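Local coordinates for Sts-2 protein (Mus musculus, PDB 3D4I) that probably interferes with CBL-mediated down-regulation of receptors such as the T-cell receptor, and has acid-dependent phosphatase activity in the 2H-phosphatase domain that forms this chain, at residues 123-129 and 175-179; 156-160 and 182-186. All coordinates share one frame. Residue numbers count along the deposited sequence, not the author numbering.

From the N terminus, the chain leaves strand 119-121 through 123-129, passes helix 143-148 and the loop at 156-160, and then enters helix 172-187, which supplies both 175-179 and 182-186. Interaction 1 closes a loop of 45 residues between 129 and 175, and interaction 2 a loop of 21 residues between 160 and 182. Because the segments alternate along the sequence, the two closures cross. Their centres lie about 12 Å apart and they touch: Gly124 CA is 3.3 Å from Ser182 OG, and Pro123 CD is 3.7 Å from Pro159 CB. Successive turns of one helix thus hold two separate loops of the histidine phosphatase domain.

Interaction 1: 123-129 and 175-179; sequences PGIFEWM and YVERC
A buried arginine-to-carbonyl contact joins the loop after strand 119-121 to helix 172-187 in the histidine phosphatase domain. The loop starts as a 3-10 turn at Pro123-Gly124, closed by Phe126 N to Pro123 O (3.0 Å), and is extended over Phe126-Trp128. Gly124 pairs with Cys179 (CA-CA 5.9 Å) and Trp128 with Tyr175 (6.0 Å). Arg178, with chi1 p, turns its guanidinium into the loop's curve: NH1 donates to Gly124 O (2.9 Å) and Phe126 O (2.8 Å), NH2 to Glu127 O (2.9 Å); Glu170 adds a salt bridge. Trp128 and Tyr175, both chi1 t, exchange CH-pi contacts: Trp128 CB 3.8 Å from the Tyr175 ring centroid, Tyr175 CB 3.9 Å from that of Trp128's five-membered ring. One water bridges Phe126 O (3.0 Å) and Tyr175 OH (2.7 Å), which also bonds Ser208. Consistent with a loop lining the phosphatase site, away from helix 172-187 Ile125 O bonds Ser201 OG in strand 196-201 and the Phe126 ring meets His202, just after the strand.

Interaction 2: 156-160 and 182-186; sequences DYRPA and SMGQI
Extended backbone from Tyr157 to Pro159 (phi/psi -65/136, -113/101 and -65/150) carries the loop up to the helix, and at Ala160 the chain turns to helical angles (-61/-37). The partner, 182-186, is regular helix within 172-187, with Ile186 N bonded to Ser182 O at 2.9 Å. The closest backbone approach is Ala160 to Ser182, 5.2 Å between CA atoms, and the helix offers the loop Ser182, Gln185 and Ile186, the i, i+3, i+4 spacing of one helical face. Ala160 and Gln185 both direct CA-to-CB toward the other segment. The small methyl of Ala160 settles on this face, its CB 3.7 Å from Ser182 CA and 3.6 Å from Gln185 CD. Gln185, extended with chi1 and chi2 both t, reaches back along the loop so that its NE2 donates a weak hydrogen bond to Arg158 O (2.9 Å, 124° at the hydrogen). The same NE2 lies 3.1 Å from Ala160 N, but both are donors and do not bond; Ala160 N is instead bound by Glu122, whose carboxylate also takes the hydroxyl of Tyr157. That tyrosine, chi1 t, brings its OH within 3.9 Å of Gln185 NE2 and 4.4 Å of Ile186 CG1. Ser182 OG bonds one turn back to Arg178 O, so its part here is packing. This is loop-to-helix packing of modest area, 220 Å², partly buried. Ile186, like Met183, rests on Ile199 of strand 196-201, so helix 172-187 packs on the central sheet, while the loop runs beside it, tied through Glu122 to the end of edge strand 119-121.

Interaction 1: 123-129 and 175-179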
# COMPACT_ATOMS: atom_id res chain seq x y z
N PRO A 123 -22.43 9.77 13.17
CA PRO A 123 -23.18 8.55 12.87
C PRO A 123 -24.21 8.67 11.75
O PRO A 123 -24.60 7.65 11.19
CB PRO A 123 -23.87 8.23 14.20
CG PRO A 123 -22.93 8.79 15.20
CD PRO A 123 -22.49 10.10 14.60
N GLY A 124 -24.66 9.87 11.42
CA GLY A 124 -25.60 10.05 10.31
C GLY A 124 -25.01 9.68 8.94
O GLY A 124 -25.76 9.53 7.97
N ILE A 125 -23.69 9.50 8.87
CA ILE A 125 -23.05 9.01 7.64
C ILE A 125 -22.47 7.60 7.80
O ILE A 125 -21.64 7.18 7.01
CB ILE A 125 -21.98 10.02 7.04
CG1 ILE A 125 -20.77 10.18 7.99
CG2 ILE A 125 -22.67 11.35 6.67
CD1 ILE A 125 -19.66 11.20 7.52
N PHE A 126 -22.91 6.89 8.85
CA PHE A 126 -22.59 5.47 8.99
C PHE A 126 -23.22 4.67 7.85
O PHE A 126 -24.10 5.16 7.13
CB PHE A 126 -23.07 4.95 10.35
CG PHE A 126 -22.67 3.53 10.63
CD1 PHE A 126 -21.33 3.18 10.78
CD2 PHE A 126 -23.64 2.55 10.78
CE1 PHE A 126 -20.96 1.86 11.05
CE2 PHE A 126 -23.29 1.23 11.05
CZ PHE A 126 -21.94 0.89 11.20
N GLU A 127 -22.75 3.43 7.67
CA GLU A 127 -23.30 2.52 6.68
C GLU A 127 -24.80 2.28 6.89
O GLU A 127 -25.30 2.40 8.02
CB GLU A 127 -22.52 1.18 6.76
CG GLU A 127 -22.91 0.10 5.76
CD GLU A 127 -22.62 0.51 4.34
OE1 GLU A 127 -23.48 1.16 3.73
OE2 GLU A 127 -21.52 0.17 3.82
N TRP A 128 -25.53 1.98 5.82
CA TRP A 128 -26.92 1.51 5.94
C TRP A 128 -26.96 0.31 6.87
O TRP A 128 -26.22 -0.65 6.65
CB TRP A 128 -27.45 1.13 4.55
CG TRP A 128 -28.92 0.68 4.47
CD1 TRP A 128 -29.90 0.90 5.39
CD2 TRP A 128 -29.54 0.03 3.36
NE1 TRP A 128 -31.10 0.38 4.93
CE2 TRP A 128 -30.90 -0.15 3.68
CE3 TRP A 128 -29.07 -0.43 2.12
CZ2 TRP A 128 -31.80 -0.80 2.83
CZ3 TRP A 128 -29.99 -1.07 1.25
CH2 TRP A 128 -31.32 -1.24 1.61
N MET A 129 -27.84 0.34 7.89
CA MET A 129 -27.87 -0.69 8.95
C MET A 129 -28.21 -2.08 8.43
O MET A 129 -27.84 -3.08 9.04
CB MET A 129 -28.85 -0.30 10.08
CG MET A 129 -28.45 0.97 10.83
SD MET A 129 -26.97 0.72 11.83
CE MET A 129 -27.67 -0.37 13.10
N TYR A 175 -32.84 5.27 5.45
CA TYR A 175 -31.39 5.46 5.28
C TYR A 175 -31.06 6.70 4.43
O TYR A 175 -30.28 7.56 4.84
CB TYR A 175 -30.74 4.21 4.66
CG TYR A 175 -29.34 4.48 4.13
CD1 TYR A 175 -28.28 4.69 4.99
CD2 TYR A 175 -29.10 4.57 2.75
CE1 TYR A 175 -27.01 4.96 4.51
CE2 TYR A 175 -27.84 4.86 2.26
CZ TYR A 175 -26.79 5.04 3.15
OH TYR A 175 -25.53 5.34 2.69
N VAL A 176 -31.62 6.78 3.22
CA VAL A 176 -31.32 7.91 2.33
C VAL A 176 -31.77 9.25 2.94
O VAL A 176 -31.10 10.28 2.77
CB VAL A 176 -31.85 7.72 0.86
CG1 VAL A 176 -31.16 6.52 0.20
CG2 VAL A 176 -33.36 7.57 0.81
N GLU A 177 -32.88 9.20 3.67
CA GLU A 177 -33.39 10.39 4.37
C GLU A 177 -32.45 10.85 5.46
O GLU A 177 -32.13 12.03 5.50
CB GLU A 177 -34.82 10.16 4.91
CG GLU A 177 -35.43 11.40 5.63
CD GLU A 177 -35.49 12.66 4.76
OE1 GLU A 177 -35.30 12.59 3.52
OE2 GLU A 177 -35.75 13.73 5.35
N ARG A 178 -31.95 9.95 6.31
CA ARG A 178 -31.00 10.40 7.36
C ARG A 178 -29.64 10.88 6.83
O ARG A 178 -28.98 11.71 7.46
CB ARG A 178 -30.84 9.40 8.52
CG ARG A 178 -30.37 8.01 8.17
CD ARG A 178 -28.85 7.83 8.31
NE ARG A 178 -28.51 6.41 8.45
CZ ARG A 178 -27.32 5.89 8.23
NH1 ARG A 178 -26.30 6.65 7.84
NH2 ARG A 178 -27.15 4.58 8.39
N CYS A 179 -29.24 10.37 5.66
CA CYS A 179 -28.01 10.86 5.02
C CYS A 179 -28.25 12.27 4.51
O CYS A 179 -27.38 13.14 4.63
CB CYS A 179 -27.61 9.95 3.87
SG CYS A 179 -26.98 8.35 4.45
O HOH W 1 -23.31 5.56 4.23

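Interaction 2: 156-160 and 182-186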
# COMPACT_ATOMS: atom_id res chain seq x y z
N ASP A 156 -16.87 18.31 21.24
CA ASP A 156 -17.93 19.32 21.22
C ASP A 156 -18.94 19.10 20.12
O ASP A 156 -20.02 19.70 20.14
CB ASP A 156 -17.35 20.73 21.05
CG ASP A 156 -16.47 21.14 22.19
OD1 ASP A 156 -16.70 20.68 23.34
OD2 ASP A 156 -15.53 21.94 21.94
N TYR A 157 -18.59 18.27 19.13
CA TYR A 157 -19.45 18.10 17.97
C TYR A 157 -20.75 17.46 18.39
O TYR A 157 -20.76 16.52 19.19
CB TYR A 157 -18.76 17.27 16.86
CG TYR A 157 -19.62 17.09 15.64
CD1 TYR A 157 -20.06 18.20 14.91
CD2 TYR A 157 -20.01 15.82 15.21
CE1 TYR A 157 -20.87 18.05 13.80
CE2 TYR A 157 -20.81 15.66 14.08
CZ TYR A 157 -21.24 16.79 13.39
OH TYR A 157 -22.03 16.65 12.29
N ARG A 158 -21.85 17.99 17.86
CA ARG A 158 -23.17 17.46 18.13
C ARG A 158 -23.72 16.87 16.85
O ARG A 158 -24.20 17.62 16.00
CB ARG A 158 -24.10 18.57 18.65
CG ARG A 158 -23.64 19.15 19.97
CD ARG A 158 -24.40 18.56 21.12
NE ARG A 158 -25.03 19.63 21.90
CZ ARG A 158 -26.22 20.16 21.62
NH1 ARG A 158 -26.94 19.73 20.59
NH2 ARG A 158 -26.70 21.13 22.39
N PRO A 159 -23.67 15.53 16.73
CA PRO A 159 -23.98 14.89 15.45
C PRO A 159 -25.43 15.10 15.08
O PRO A 159 -26.28 15.26 15.97
CB PRO A 159 -23.69 13.40 15.71
CG PRO A 159 -23.82 13.23 17.19
CD PRO A 159 -23.34 14.54 17.77
N ALA A 160 -25.70 15.14 13.77
CA ALA A 160 -27.07 15.20 13.24
C ALA A 160 -27.88 13.98 13.65
O ALA A 160 -29.08 14.09 13.90
CB ALA A 160 -27.05 15.32 11.73
N SER A 182 -28.30 14.69 7.51
CA SER A 182 -26.95 14.88 8.03
C SER A 182 -26.13 15.79 7.14
O SER A 182 -25.44 16.66 7.65
CB SER A 182 -26.25 13.52 8.24
OG SER A 182 -27.05 12.69 9.05
N MET A 183 -26.20 15.57 5.83
CA MET A 183 -25.51 16.42 4.87
C MET A 183 -26.04 17.85 4.95
O MET A 183 -25.26 18.80 4.88
CB MET A 183 -25.63 15.88 3.45
CG MET A 183 -24.75 14.61 3.17
SD MET A 183 -23.05 14.73 3.82
CE MET A 183 -22.31 15.95 2.76
N GLY A 184 -27.36 17.99 5.11
CA GLY A 184 -27.96 19.31 5.40
C GLY A 184 -27.32 20.03 6.56
O GLY A 184 -26.98 21.22 6.46
N GLN A 185 -27.17 19.33 7.69
CA GLN A 185 -26.54 19.92 8.89
C GLN A 185 -25.06 20.22 8.66
O GLN A 185 -24.55 21.25 9.09
CB GLN A 185 -26.74 19.03 10.12
CG GLN A 185 -25.87 19.39 11.32
CD GLN A 185 -26.33 18.74 12.64
OE1 GLN A 185 -27.52 18.72 12.96
NE2 GLN A 185 -25.37 18.21 13.41
N ILE A 186 -24.37 19.31 7.97
CA ILE A 186 -22.96 19.50 7.67
C ILE A 186 -22.74 20.78 6.86
O ILE A 186 -21.88 21.59 7.20
CB ILE A 186 -22.34 18.25 6.96
CG1 ILE A 186 -22.28 17.07 7.95
CG2 ILE A 186 -20.96 18.54 6.41
CD1 ILE A 186 -21.85 15.76 7.33